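PDB 3PU5: extracellular solute-binding protein from Bordetella parapertussis, which probably binds a small solute, perhaps a polyamine, outside the cytoplasmic membrane and hands it to a transporter for uptake. Local coordinates for residues 127-132 and 161-166; 113-118 and 231-236; 131-136 and 182-187. All coordinates share one frame; numbering follows the deposited sequence.

Overall arrangement
All three contacts lie in one lobe of a two-lobed solute-binding protein, on the same side of the chain's centre. Contacts 1 and 3 share helix 129-138. One face of it meets helix 156-167, another the end of helix 174-184, and Phe163 of contact 1 touches both Val133 and Met184 of contact 3. The centres of these contacts are about 11 Å apart. Contact 2, where strand 111-117 pairs with Val231 ahead of a turn, has its centre about 10 Å from that of contact 1. The two join where Glu235 bonds the start of helix 129-138. Contacts 2 and 3, about 15 Å apart between centres, meet through Ile115 CD1 and Phe132 CB, which are 4.0 Å apart.

Contact 1: 127-132 and 161-166; sequences KSWKEF and SMFGKI
Trp129 and Ile166 lead a helix-to-helix packing in one lobe of the periplasmic-binding-protein fold: the first turn of helix 129-138 lies against the last turns of helix 156-167. No hydrogen bond crosses between the segments, so the grip is almost entirely apolar. Ile166 straddles two neighbours with its two branches. Its CD1 comes up to Trp129 CB at 3.6 Å, while CG2, anti to the backbone N, turns the other way and meets Lys130 CE. Lys130 runs extended until chi3 bends it (-65°), and that bend places CE 3.5 Å from Ile166 CG2, slightly inside normal van der Waals distance, the two side chains crossing obliquely.

The CB of Trp129 points toward helix 156-167, and with CG anti to the carbonyl carbon the indole is set where it meets Met162 and Phe163. Its five-membered ring receives selenomethionine Met162: CE lies 4.3 Å from Trp129 CD1, and SE is 5.3 Å from the ring centroid, 43° off the normal, an oblique Met-aromatic contact. Over at the six-membered ring, Trp129 CE3 and Phe163 CE1 approach to 4.2 Å, again obliquely. The indole N-H has a partner too: NE1 donates to the carbonyl oxygen of Gly236.

The first turn of helix 129-138 has N-H groups met by side chains. Glu235 uses one carboxylate oxygen for Trp129 N and the other for Lys130 N, and Ser128 is the N-cap, its OG accepting from Glu131 N at 2.8 Å. Glu131 reaches back along the chain in return: its OE1 takes the N-H of Lys127 at 2.8 Å, with the donor 59° above the carboxylate plane.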
ATOM      1  N   LYS A 127      -1.439  15.398  15.518  1.00 15.10           N
ATOM      2  CA  LYS A 127      -0.102  14.836  15.338  1.00 13.37           C
ATOM      3  C   LYS A 127      -0.077  13.317  15.387  1.00 14.91           C
ATOM      4  O   LYS A 127       0.917  12.696  14.991  1.00 14.06           O
ATOM      5  CB  LYS A 127       0.860  15.382  16.393  1.00 17.03           C
ATOM      6  CG  LYS A 127       1.234  16.843  16.204  1.00 23.21           C
ATOM      7  CD  LYS A 127       2.038  17.340  17.400  1.00 30.15           C
ATOM      8  CE  LYS A 127       2.717  18.671  17.108  1.00 35.50           C
ATOM      9  NZ  LYS A 127       3.596  19.077  18.246  1.00 34.63           N
ATOM     10  N   SER A 128      -1.158  12.723  15.880  1.00 11.42           N
ATOM     11  CA  SER A 128      -1.192  11.284  16.104  1.00 10.51           C
ATOM     12  C   SER A 128      -2.578  10.693  15.869  1.00 11.31           C
ATOM     13  O   SER A 128      -3.580  11.411  15.883  1.00 10.00           O
ATOM     14  CB  SER A 128      -0.749  10.963  17.529  1.00 11.05           C
ATOM     15  OG  SER A 128      -1.713  11.430  18.456  1.00 11.83           O
ATOM     16  N   TRP A 129      -2.618   9.378  15.657  1.00 11.43           N
ATOM     17  CA  TRP A 129      -3.876   8.639  15.593  1.00 11.22           C
ATOM     18  C   TRP A 129      -4.644   8.801  16.900  1.00 11.24           C
ATOM     19  O   TRP A 129      -5.880   8.894  16.919  1.00 10.24           O
ATOM     20  CB  TRP A 129      -3.600   7.148  15.391  1.00 10.38           C
ATOM     21  CG  TRP A 129      -3.068   6.779  14.029  1.00 11.76           C
ATOM     22  CD1 TRP A 129      -1.806   6.325  13.721  1.00 11.42           C
ATOM     23  CD2 TRP A 129      -3.794   6.816  12.798  1.00  9.93           C
ATOM     24  NE1 TRP A 129      -1.712   6.079  12.366  1.00  7.92           N
ATOM     25  CE2 TRP A 129      -2.917   6.381  11.778  1.00 10.29           C
ATOM     26  CE3 TRP A 129      -5.105   7.178  12.456  1.00 10.44           C
ATOM     27  CZ2 TRP A 129      -3.310   6.301  10.439  1.00 12.40           C
ATOM     28  CZ3 TRP A 129      -5.493   7.102  11.130  1.00  9.01           C
ATOM     29  CH2 TRP A 129      -4.598   6.664  10.135  1.00  9.52           C
ATOM     30  N   LYS A 130      -3.901   8.789  18.002  1.00 11.00           N
ATOM     31  CA  LYS A 130      -4.499   8.910  19.324  1.00 12.40           C
ATOM     32  C   LYS A 130      -5.178  10.274  19.476  1.00 11.38           C
ATOM     33  O   LYS A 130      -6.302  10.368  19.976  1.00 11.42           O
ATOM     34  CB  LYS A 130      -3.429   8.694  20.407  1.00 13.31           C
ATOM     35  CG  LYS A 130      -3.947   8.771  21.831  1.00 19.42           C
ATOM     36  CD  LYS A 130      -2.852   8.386  22.826  1.00 26.87           C
ATOM     37  CE  LYS A 130      -2.444   6.918  22.664  1.00 32.41           C
ATOM     38  NZ  LYS A 130      -1.037   6.640  23.114  1.00 40.31           N
ATOM     39  N   GLU A 131      -4.495  11.329  19.040  1.00  9.40           N
ATOM     40  CA  GLU A 131      -5.072  12.671  19.100  1.00 11.14           C
ATOM     41  C   GLU A 131      -6.318  12.743  18.209  1.00 10.64           C
ATOM     42  O   GLU A 131      -7.361  13.247  18.615  1.00 10.73           O
ATOM     43  CB  GLU A 131      -4.048  13.711  18.656  1.00 11.76           C
ATOM     44  CG  GLU A 131      -4.558  15.126  18.756  1.00 14.96           C
ATOM     45  CD  GLU A 131      -3.535  16.162  18.344  1.00 16.36           C
ATOM     46  OE1 GLU A 131      -2.352  15.801  18.155  1.00 18.17           O
ATOM     47  OE2 GLU A 131      -3.922  17.342  18.206  1.00 19.70           O
ATOM     48  N   PHE A 132      -6.198  12.233  16.988  1.00 10.14           N
ATOM     49  CA  PHE A 132      -7.333  12.138  16.074  1.00  9.75           C
ATOM     50  C   PHE A 132      -8.542  11.473  16.735  1.00  8.91           C
ATOM     51  O   PHE A 132      -9.662  11.987  16.682  1.00  9.27           O
ATOM     52  CB  PHE A 132      -6.915  11.353  14.824  1.00 10.15           C
ATOM     53  CG  PHE A 132      -8.056  11.020  13.903  1.00  9.82           C
ATOM     54  CD1 PHE A 132      -8.909  12.010  13.454  1.00  9.43           C
ATOM     55  CD2 PHE A 132      -8.264   9.713  13.477  1.00 10.20           C
ATOM     56  CE1 PHE A 132      -9.964  11.702  12.596  1.00  9.41           C
ATOM     57  CE2 PHE A 132      -9.316   9.400  12.620  1.00  9.72           C
ATOM     58  CZ  PHE A 132     -10.163  10.398  12.178  1.00  8.44           C
ATOM     59  N   SER A 161      -6.517  -1.972  12.687  1.00 12.71           N
ATOM     60  CA  SER A 161      -5.392  -2.681  13.302  1.00 14.61           C
ATOM     61  C   SER A 161      -4.526  -1.752  14.151  1.00 13.98           C
ATOM     62  O   SER A 161      -4.054  -2.141  15.224  1.00 14.01           O
ATOM     63  CB  SER A 161      -4.529  -3.369  12.245  1.00 13.82           C
ATOM     64  OG  SER A 161      -5.150  -4.552  11.791  1.00 16.79           O
HETATM   65  N   MSE A 162      -4.300  -0.533  13.661  1.00 13.92           N
HETATM   66  CA  MSE A 162      -3.543   0.456  14.423  1.00 12.72           C
HETATM   67  C   MSE A 162      -4.279   0.815  15.703  1.00 13.90           C
HETATM   68  O   MSE A 162      -3.646   1.062  16.734  1.00 13.79           O
HETATM   69  CB  MSE A 162      -3.323   1.743  13.627  1.00 13.70           C
HETATM   70  CG  MSE A 162      -2.174   1.702  12.642  1.00 24.09           C
HETATM   71 SE   MSE A 162      -0.379   1.728  13.443  1.00 62.16          SE
HETATM   72  CE  MSE A 162      -0.827   2.411  15.180  1.00  3.02           C
ATOM     73  N   PHE A 163      -5.609   0.892  15.622  1.00 11.39           N
ATOM     74  CA  PHE A 163      -6.406   1.161  16.818  1.00 13.98           C
ATOM     75  C   PHE A 163      -6.242   0.020  17.831  1.00 13.67           C
ATOM     76  O   PHE A 163      -6.134   0.250  19.036  1.00 13.26           O
ATOM     77  CB  PHE A 163      -7.891   1.351  16.491  1.00 12.44           C
ATOM     78  CG  PHE A 163      -8.211   2.631  15.767  1.00 10.67           C
ATOM     79  CD1 PHE A 163      -7.244   3.594  15.562  1.00 11.01           C
ATOM     80  CD2 PHE A 163      -9.505   2.873  15.321  1.00 12.12           C
ATOM     81  CE1 PHE A 163      -7.548   4.775  14.901  1.00 11.26           C
ATOM     82  CE2 PHE A 163      -9.826   4.052  14.651  1.00 11.57           C
ATOM     83  CZ  PHE A 163      -8.842   5.007  14.444  1.00 12.40           C
ATOM     84  N   GLY A 164      -6.232  -1.214  17.339  1.00 12.69           N
ATOM     85  CA  GLY A 164      -6.016  -2.358  18.209  1.00 12.46           C
ATOM     86  C   GLY A 164      -4.674  -2.280  18.917  1.00 13.68           C
ATOM     87  O   GLY A 164      -4.558  -2.644  20.085  1.00 15.43           O
ATOM     88  N   LYS A 165      -3.653  -1.799  18.214  1.00 13.37           N
ATOM     89  CA  LYS A 165      -2.309  -1.701  18.786  1.00 14.41           C
ATOM     90  C   LYS A 165      -2.195  -0.564  19.812  1.00 16.80           C
ATOM     91  O   LYS A 165      -1.597  -0.734  20.871  1.00 14.34           O
ATOM     92  CB  LYS A 165      -1.277  -1.505  17.681  1.00 15.30           C
ATOM     93  CG  LYS A 165       0.172  -1.529  18.157  1.00 19.88           C
ATOM     94  CD  LYS A 165       1.114  -1.423  16.960  1.00 25.59           C
ATOM     95  CE  LYS A 165       2.499  -0.902  17.342  1.00 32.61           C
ATOM     96  NZ  LYS A 165       3.316  -0.583  16.124  1.00 27.02           N
ATOM     97  N   ILE A 166      -2.770   0.591  19.493  1.00 13.36           N
ATOM     98  CA  ILE A 166      -2.686   1.749  20.383  1.00 16.72           C
ATOM     99  C   ILE A 166      -3.532   1.570  21.647  1.00 14.81           C
ATOM    100  O   ILE A 166      -3.078   1.863  22.754  1.00 17.01           O
ATOM    101  CB  ILE A 166      -3.107   3.043  19.663  1.00 13.84           C
ATOM    102  CG1 ILE A 166      -2.121   3.368  18.537  1.00 13.86           C
ATOM    103  CG2 ILE A 166      -3.210   4.201  20.658  1.00 18.60           C
ATOM    104  CD1 ILE A 166      -2.686   4.339  17.487  1.00 12.60           C
TER

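Contact 2: 113-118 and 231-236; sequences VGIAYR and VDPTEG
Ile115 and Val231 face each other as an antiparallel hydrogen-bonded pair, with both side chains on the same face of the sheet and their CB atoms 4.0 Å apart. Val231 turns CG2 anti to its carbonyl carbon, and this methyl meets Tyr117, whose ring comes in from two residues further along the strand. The two side chains cross at about a right angle, with Val231 CG2 3.6 Å from Tyr117 CE1. At the other end, the side chains of Ile115 and Pro233 meet at a slant: Ile115 CD1 touches Pro233 CG at 4.0 Å, and the same ring atom also lies against Gly114 CA.

Two backbone bonds clamp the pair beneath these side chains. Ile115 N gives its hydrogen to Val231 O at 3.2 Å, and the return bond from Val231 N to Ile115 O is shorter, 2.7 Å. Val231 O has a further, weaker neighbour in Gly114 CA, a CA-H...O contact. Pro233 then opens a type I turn, closed by Gly236 N bonding back to Pro233 O at 2.8 Å.

Strand 111-117 has partners along both edges: Gly114 and Ala116 bond to strand 209-213, while Val231 takes the other side, where Tyr117 also bonds to Lys229. Helix 129-138 packs over the Ile115 face through Trp129 and Phe132, and Trp129 also touches Pro233.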
ATOM      1  N   VAL A 113      -1.436   5.280   4.719  1.00  8.86           N
ATOM      2  CA  VAL A 113      -2.589   5.918   5.329  1.00  8.57           C
ATOM      3  C   VAL A 113      -2.157   6.727   6.547  1.00  9.80           C
ATOM      4  O   VAL A 113      -1.557   6.192   7.488  1.00  8.72           O
ATOM      5  CB  VAL A 113      -3.672   4.906   5.738  1.00  8.97           C
ATOM      6  CG1 VAL A 113      -4.874   5.641   6.348  1.00  7.49           C
ATOM      7  CG2 VAL A 113      -4.110   4.085   4.525  1.00  8.82           C
ATOM      8  N   GLY A 114      -2.440   8.024   6.500  1.00  7.97           N
ATOM      9  CA  GLY A 114      -2.213   8.899   7.625  1.00  8.92           C
ATOM     10  C   GLY A 114      -3.520   9.609   7.906  1.00 10.31           C
ATOM     11  O   GLY A 114      -4.597   9.053   7.668  1.00  8.63           O
ATOM     12  N   ILE A 115      -3.425  10.840   8.397  1.00  9.18           N
ATOM     13  CA  ILE A 115      -4.611  11.635   8.705  1.00  8.66           C
ATOM     14  C   ILE A 115      -4.657  12.871   7.809  1.00 11.26           C
ATOM     15  O   ILE A 115      -3.755  13.716   7.861  1.00 10.47           O
ATOM     16  CB  ILE A 115      -4.610  12.065  10.172  1.00  8.81           C
ATOM     17  CG1 ILE A 115      -4.529  10.827  11.074  1.00 10.20           C
ATOM     18  CG2 ILE A 115      -5.856  12.907  10.497  1.00  9.33           C
ATOM     19  CD1 ILE A 115      -3.760  11.052  12.370  1.00 10.86           C
ATOM     20  N   ALA A 116      -5.690  12.961   6.971  1.00  8.82           N
ATOM     21  CA  ALA A 116      -5.848  14.105   6.079  1.00  9.20           C
ATOM     22  C   ALA A 116      -6.866  15.092   6.643  1.00  9.25           C
ATOM     23  O   ALA A 116      -7.874  14.686   7.221  1.00  8.64           O
ATOM     24  CB  ALA A 116      -6.257  13.637   4.680  1.00  7.38           C
ATOM     25  N   TYR A 117      -6.614  16.386   6.474  1.00  9.65           N
ATOM     26  CA  TYR A 117      -7.480  17.391   7.088  1.00 10.64           C
ATOM     27  C   TYR A 117      -7.464  18.746   6.354  1.00 11.73           C
ATOM     28  O   TYR A 117      -6.623  18.995   5.490  1.00 11.69           O
ATOM     29  CB  TYR A 117      -7.100  17.587   8.565  1.00 10.06           C
ATOM     30  CG  TYR A 117      -5.813  18.375   8.760  1.00 12.63           C
ATOM     31  CD1 TYR A 117      -4.568  17.754   8.690  1.00 12.89           C
ATOM     32  CD2 TYR A 117      -5.848  19.744   9.002  1.00 13.89           C
ATOM     33  CE1 TYR A 117      -3.384  18.483   8.851  1.00 12.07           C
ATOM     34  CE2 TYR A 117      -4.681  20.479   9.160  1.00 13.93           C
ATOM     35  CZ  TYR A 117      -3.460  19.848   9.087  1.00 14.96           C
ATOM     36  OH  TYR A 117      -2.320  20.595   9.260  1.00 14.51           O
ATOM     37  N   ARG A 118      -8.414  19.607   6.712  1.00 12.61           N
ATOM     38  CA  ARG A 118      -8.478  20.976   6.211  1.00 13.24           C
ATOM     39  C   ARG A 118      -7.936  21.930   7.268  1.00 13.43           C
ATOM     40  O   ARG A 118      -8.535  22.078   8.334  1.00 14.29           O
ATOM     41  CB  ARG A 118      -9.926  21.356   5.909  1.00 14.85           C
ATOM     42  CG  ARG A 118     -10.472  20.815   4.605  1.00 14.22           C
ATOM     43  CD  ARG A 118     -11.859  21.380   4.345  1.00 20.61           C
ATOM     44  NE  ARG A 118     -11.827  22.814   4.056  1.00 22.72           N
ATOM     45  CZ  ARG A 118     -12.125  23.345   2.874  1.00 23.31           C
ATOM     46  NH1 ARG A 118     -12.068  24.661   2.699  1.00 19.04           N
ATOM     47  NH2 ARG A 118     -12.493  22.557   1.869  1.00 17.58           N
ATOM     48  N   VAL A 231      -1.131  14.273   7.608  1.00 10.92           N
ATOM     49  CA  VAL A 231      -0.366  14.072   8.829  1.00 10.53           C
ATOM     50  C   VAL A 231       0.326  12.721   8.816  1.00 10.49           C
ATOM     51  O   VAL A 231      -0.298  11.692   8.583  1.00  9.08           O
ATOM     52  CB  VAL A 231      -1.248  14.150  10.093  1.00 10.89           C
ATOM     53  CG1 VAL A 231      -0.403  13.922  11.335  1.00 11.80           C
ATOM     54  CG2 VAL A 231      -1.948  15.508  10.175  1.00 11.17           C
ATOM     55  N   ASP A 232       1.627  12.749   9.062  1.00  9.77           N
ATOM     56  CA  ASP A 232       2.411  11.558   9.335  1.00 11.57           C
ATOM     57  C   ASP A 232       2.265  11.299  10.836  1.00 11.19           C
ATOM     58  O   ASP A 232       2.907  11.964  11.645  1.00 11.40           O
ATOM     59  CB  ASP A 232       3.870  11.840   8.963  1.00 12.17           C
ATOM     60  CG  ASP A 232       4.739  10.607   8.999  1.00 15.90           C
ATOM     61  OD1 ASP A 232       4.226   9.514   9.321  1.00 15.32           O
ATOM     62  OD2 ASP A 232       5.947  10.732   8.691  1.00 16.53           O
ATOM     63  N   PRO A 233       1.385  10.357  11.223  1.00 11.07           N
ATOM     64  CA  PRO A 233       1.059  10.203  12.650  1.00 10.82           C
ATOM     65  C   PRO A 233       2.263   9.742  13.466  1.00 10.91           C
ATOM     66  O   PRO A 233       3.059   8.949  12.971  1.00 10.36           O
ATOM     67  CB  PRO A 233      -0.028   9.116  12.651  1.00 10.50           C
ATOM     68  CG  PRO A 233      -0.526   9.046  11.215  1.00 10.54           C
ATOM     69  CD  PRO A 233       0.680   9.370  10.389  1.00 10.41           C
ATOM     70  N   THR A 234       2.394  10.217  14.698  1.00 10.45           N
ATOM     71  CA  THR A 234       3.574   9.865  15.499  1.00 11.96           C
ATOM     72  C   THR A 234       3.728   8.359  15.753  1.00 13.41           C
ATOM     73  O   THR A 234       4.855   7.868  15.897  1.00 13.52           O
ATOM     74  CB  THR A 234       3.656  10.663  16.835  1.00 14.09           C
ATOM     75  OG1 THR A 234       2.471  10.451  17.609  1.00 15.67           O
ATOM     76  CG2 THR A 234       3.799  12.165  16.560  1.00 16.82           C
ATOM     77  N   GLU A 235       2.618   7.624  15.797  1.00  9.81           N
ATOM     78  CA  GLU A 235       2.685   6.168  15.982  1.00 12.95           C
ATOM     79  C   GLU A 235       3.099   5.467  14.693  1.00 13.53           C
ATOM     80  O   GLU A 235       3.359   4.267  14.683  1.00 13.24           O
ATOM     81  CB  GLU A 235       1.341   5.605  16.431  1.00 12.13           C
ATOM     82  CG  GLU A 235       0.753   6.291  17.648  1.00 12.68           C
ATOM     83  CD  GLU A 235      -0.259   7.368  17.298  1.00 12.54           C
ATOM     84  OE1 GLU A 235      -0.188   7.923  16.182  1.00 13.06           O
ATOM     85  OE2 GLU A 235      -1.130   7.659  18.154  1.00 12.07           O
ATOM     86  N   GLY A 236       3.147   6.231  13.605  1.00 13.34           N
ATOM     87  CA  GLY A 236       3.462   5.693  12.293  1.00 13.90           C
ATOM     88  C   GLY A 236       2.255   5.666  11.370  1.00 11.69           C
ATOM     89  O   GLY A 236       1.134   5.401  11.801  1.00 12.19           O
TER

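Contact 3: 131-136 and 182-187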
ATOM      1  N   GLU A 131      -4.495  11.329  19.040  1.00  9.40           N
ATOM      2  CA  GLU A 131      -5.072  12.671  19.100  1.00 11.14           C
ATOM      3  C   GLU A 131      -6.318  12.743  18.209  1.00 10.64           C
ATOM      4  O   GLU A 131      -7.361  13.247  18.615  1.00 10.73           O
ATOM      5  CB  GLU A 131      -4.048  13.711  18.656  1.00 11.76           C
ATOM      6  CG  GLU A 131      -4.558  15.126  18.756  1.00 14.96           C
ATOM      7  CD  GLU A 131      -3.535  16.162  18.344  1.00 16.36           C
ATOM      8  OE1 GLU A 131      -2.352  15.801  18.155  1.00 18.17           O
ATOM      9  OE2 GLU A 131      -3.922  17.342  18.206  1.00 19.70           O
ATOM     10  N   PHE A 132      -6.198  12.233  16.988  1.00 10.14           N
ATOM     11  CA  PHE A 132      -7.333  12.138  16.074  1.00  9.75           C
ATOM     12  C   PHE A 132      -8.542  11.473  16.735  1.00  8.91           C
ATOM     13  O   PHE A 132      -9.662  11.987  16.682  1.00  9.27           O
ATOM     14  CB  PHE A 132      -6.915  11.353  14.824  1.00 10.15           C
ATOM     15  CG  PHE A 132      -8.056  11.020  13.903  1.00  9.82           C
ATOM     16  CD1 PHE A 132      -8.909  12.010  13.454  1.00  9.43           C
ATOM     17  CD2 PHE A 132      -8.264   9.713  13.477  1.00 10.20           C
ATOM     18  CE1 PHE A 132      -9.964  11.702  12.596  1.00  9.41           C
ATOM     19  CE2 PHE A 132      -9.316   9.400  12.620  1.00  9.72           C
ATOM     20  CZ  PHE A 132     -10.163  10.398  12.178  1.00  8.44           C
ATOM     21  N   VAL A 133      -8.316  10.319  17.351  1.00  9.41           N
ATOM     22  CA  VAL A 133      -9.393   9.596  18.025  1.00 11.83           C
ATOM     23  C   VAL A 133      -9.992  10.384  19.198  1.00 10.99           C
ATOM     24  O   VAL A 133     -11.199  10.596  19.265  1.00 11.58           O
ATOM     25  CB  VAL A 133      -8.923   8.208  18.530  1.00 11.32           C
ATOM     26  CG1 VAL A 133     -10.015   7.547  19.378  1.00 12.64           C
ATOM     27  CG2 VAL A 133      -8.528   7.323  17.364  1.00 10.12           C
ATOM     28  N   GLU A 134      -9.144  10.822  20.116  1.00 12.25           N
ATOM     29  CA  GLU A 134      -9.628  11.430  21.346  1.00 11.93           C
ATOM     30  C   GLU A 134     -10.296  12.770  21.084  1.00 12.63           C
ATOM     31  O   GLU A 134     -11.284  13.097  21.723  1.00 13.69           O
ATOM     32  CB  GLU A 134      -8.498  11.584  22.364  1.00 12.23           C
ATOM     33  CG  GLU A 134      -7.876  10.271  22.803  1.00 14.62           C
ATOM     34  CD  GLU A 134      -8.880   9.289  23.395  1.00 18.44           C
ATOM     35  OE1 GLU A 134      -9.913   9.727  23.953  1.00 17.19           O
ATOM     36  OE2 GLU A 134      -8.630   8.066  23.304  1.00 19.03           O
ATOM     37  N   ARG A 135      -9.761  13.546  20.146  1.00 13.68           N
ATOM     38  CA  ARG A 135     -10.389  14.814  19.787  1.00 12.34           C
ATOM     39  C   ARG A 135     -11.722  14.583  19.056  1.00 12.74           C
ATOM     40  O   ARG A 135     -12.691  15.331  19.250  1.00 10.84           O
ATOM     41  CB  ARG A 135      -9.429  15.710  18.987  1.00 11.52           C
ATOM     42  CG  ARG A 135      -8.302  16.308  19.841  1.00 14.60           C
ATOM     43  CD  ARG A 135      -7.351  17.194  19.028  1.00 13.83           C
ATOM     44  NE  ARG A 135      -7.992  18.412  18.535  1.00 19.33           N
ATOM     45  CZ  ARG A 135      -7.401  19.308  17.745  1.00 21.82           C
ATOM     46  NH1 ARG A 135      -6.143  19.124  17.359  1.00 23.10           N
ATOM     47  NH2 ARG A 135      -8.062  20.390  17.344  1.00 25.28           N
ATOM     48  N   THR A 136     -11.784  13.543  18.226  1.00 10.54           N
ATOM     49  CA  THR A 136     -13.057  13.192  17.591  1.00  9.72           C
ATOM     50  C   THR A 136     -14.126  12.880  18.643  1.00 10.84           C
ATOM     51  O   THR A 136     -15.230  13.417  18.613  1.00 11.18           O
ATOM     52  CB  THR A 136     -12.908  11.980  16.658  1.00 11.63           C
ATOM     53  OG1 THR A 136     -12.069  12.336  15.556  1.00  9.86           O
ATOM     54  CG2 THR A 136     -14.277  11.530  16.136  1.00 10.82           C
ATOM     55  N   GLU A 182     -16.202   2.615  17.674  1.00 13.44           N
ATOM     56  CA  GLU A 182     -17.540   2.760  18.228  1.00 16.96           C
ATOM     57  C   GLU A 182     -17.646   4.057  19.031  1.00 13.71           C
ATOM     58  O   GLU A 182     -18.690   4.695  19.042  1.00 14.53           O
ATOM     59  CB  GLU A 182     -17.896   1.554  19.099  1.00 16.44           C
ATOM     60  CG  GLU A 182     -19.330   1.558  19.574  1.00 23.84           C
ATOM     61  CD  GLU A 182     -19.741   0.237  20.198  1.00 30.90           C
ATOM     62  OE1 GLU A 182     -18.854  -0.503  20.675  1.00 31.06           O
ATOM     63  OE2 GLU A 182     -20.953  -0.060  20.208  1.00 39.48           O
ATOM     64  N   ARG A 183     -16.557   4.436  19.693  1.00 14.04           N
ATOM     65  CA  ARG A 183     -16.478   5.715  20.412  1.00 14.70           C
ATOM     66  C   ARG A 183     -16.576   6.903  19.453  1.00 13.28           C
ATOM     67  O   ARG A 183     -17.111   7.962  19.793  1.00 12.79           O
ATOM     68  CB  ARG A 183     -15.160   5.800  21.199  1.00 16.95           C
ATOM     69  CG  ARG A 183     -15.040   4.809  22.376  1.00 15.85           C
ATOM     70  CD  ARG A 183     -13.627   4.809  22.953  1.00 18.45           C
ATOM     71  NE  ARG A 183     -13.305   6.111  23.521  1.00 21.22           N
ATOM     72  CZ  ARG A 183     -12.116   6.694  23.447  1.00 17.86           C
ATOM     73  NH1 ARG A 183     -11.105   6.098  22.816  1.00 16.87           N
ATOM     74  NH2 ARG A 183     -11.942   7.885  23.999  1.00 21.41           N
HETATM   75  N   MSE A 184     -16.057   6.726  18.243  1.00 14.39           N
HETATM   76  CA  MSE A 184     -16.009   7.814  17.269  1.00 12.56           C
HETATM   77  C   MSE A 184     -17.280   7.889  16.436  1.00 12.68           C
HETATM   78  O   MSE A 184     -17.588   8.932  15.847  1.00 10.68           O
HETATM   79  CB  MSE A 184     -14.815   7.638  16.332  1.00 13.39           C
HETATM   80  CG  MSE A 184     -13.471   7.556  17.035  1.00 12.00           C
HETATM   81 SE   MSE A 184     -12.093   6.958  15.762  1.00 22.87          SE
HETATM   82  CE  MSE A 184     -12.263   8.374  14.447  1.00 11.60           C
ATOM     83  N   LYS A 185     -18.016   6.779  16.396  1.00 12.84           N
ATOM     84  CA  LYS A 185     -19.149   6.620  15.478  1.00 13.64           C
ATOM     85  C   LYS A 185     -20.143   7.801  15.401  1.00 13.74           C
ATOM     86  O   LYS A 185     -20.599   8.149  14.312  1.00 10.39           O
ATOM     87  CB  LYS A 185     -19.895   5.302  15.754  1.00 15.22           C
ATOM     88  CG  LYS A 185     -20.958   4.984  14.707  1.00 21.29           C
ATOM     89  CD  LYS A 185     -21.599   3.615  14.911  1.00 24.91           C
ATOM     90  CE  LYS A 185     -22.394   3.549  16.206  1.00 30.55           C
ATOM     91  NZ  LYS A 185     -23.063   2.221  16.360  1.00 34.65           N
ATOM     92  N   PRO A 186     -20.489   8.411  16.549  1.00 10.92           N
ATOM     93  CA  PRO A 186     -21.453   9.521  16.529  1.00 12.85           C
ATOM     94  C   PRO A 186     -20.999  10.717  15.699  1.00 13.78           C
ATOM     95  O   PRO A 186     -21.842  11.503  15.252  1.00 12.77           O
ATOM     96  CB  PRO A 186     -21.537   9.942  18.004  1.00 13.40           C
ATOM     97  CG  PRO A 186     -21.143   8.725  18.769  1.00 15.62           C
ATOM     98  CD  PRO A 186     -20.116   8.026  17.918  1.00 12.88           C
ATOM     99  N   HIS A 187     -19.687  10.849  15.511  1.00 12.63           N
ATOM    100  CA  HIS A 187     -19.100  12.022  14.887  1.00 12.50           C
ATOM    101  C   HIS A 187     -18.693  11.772  13.451  1.00 12.38           C
ATOM    102  O   HIS A 187     -18.179  12.663  12.796  1.00 11.46           O
ATOM    103  CB  HIS A 187     -17.907  12.471  15.706  1.00 11.15           C
ATOM    104  CG  HIS A 187     -18.196  12.507  17.168  1.00 12.75           C
ATOM    105  ND1 HIS A 187     -17.807  11.505  18.030  1.00 13.28           N
ATOM    106  CD2 HIS A 187     -18.910  13.387  17.911  1.00 12.01           C
ATOM    107  CE1 HIS A 187     -18.241  11.781  19.248  1.00 12.68           C
ATOM    108  NE2 HIS A 187     -18.905  12.924  19.202  1.00 14.91           N
TER
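Glu134 and Arg183 meet because each side chain bends: chi2 of Glu134 (-57°) folds CD back from a CB that points away from helix 174-184, and chi3 of Arg183 (64°) kinks NE from an otherwise extended chain. The guanidinium takes the carboxylate end-on, NH2 to Glu134 OE1 at 2.7 Å and NH1 to Glu134 OE2 at 3.2 Å, both on the syn side, with the two planes 30° apart.

Selenomethionine Met184 lies between the helices, touching three residues of helix 129-138. Its CE lies 3.6 Å from Phe132 CE2, its SE is 3.9 Å from Val133 CG2, and its CB packs on Thr136 CG2. Thr136 OG1 donates to Phe132 O one turn earlier, at 2.7 Å; that oxygen also accepts from Thr136 N, and the two donors come from opposite faces of its plane. Further along, in the 3-10 segment 185-187, the His187 ring lies between Pro186 CB on one face and Thr136 O on the other. This oxygen sits over the ring centre, 3.3 Å from His187 ND1, without a hydrogen bond; ND1 instead makes a weak one to Met184 O.

Glu134 OE2 is also bonded to Tyr167 OH, giving the carboxylate a second partner. The two-nitrogen grip of Arg183 is consistent with an ionised pair.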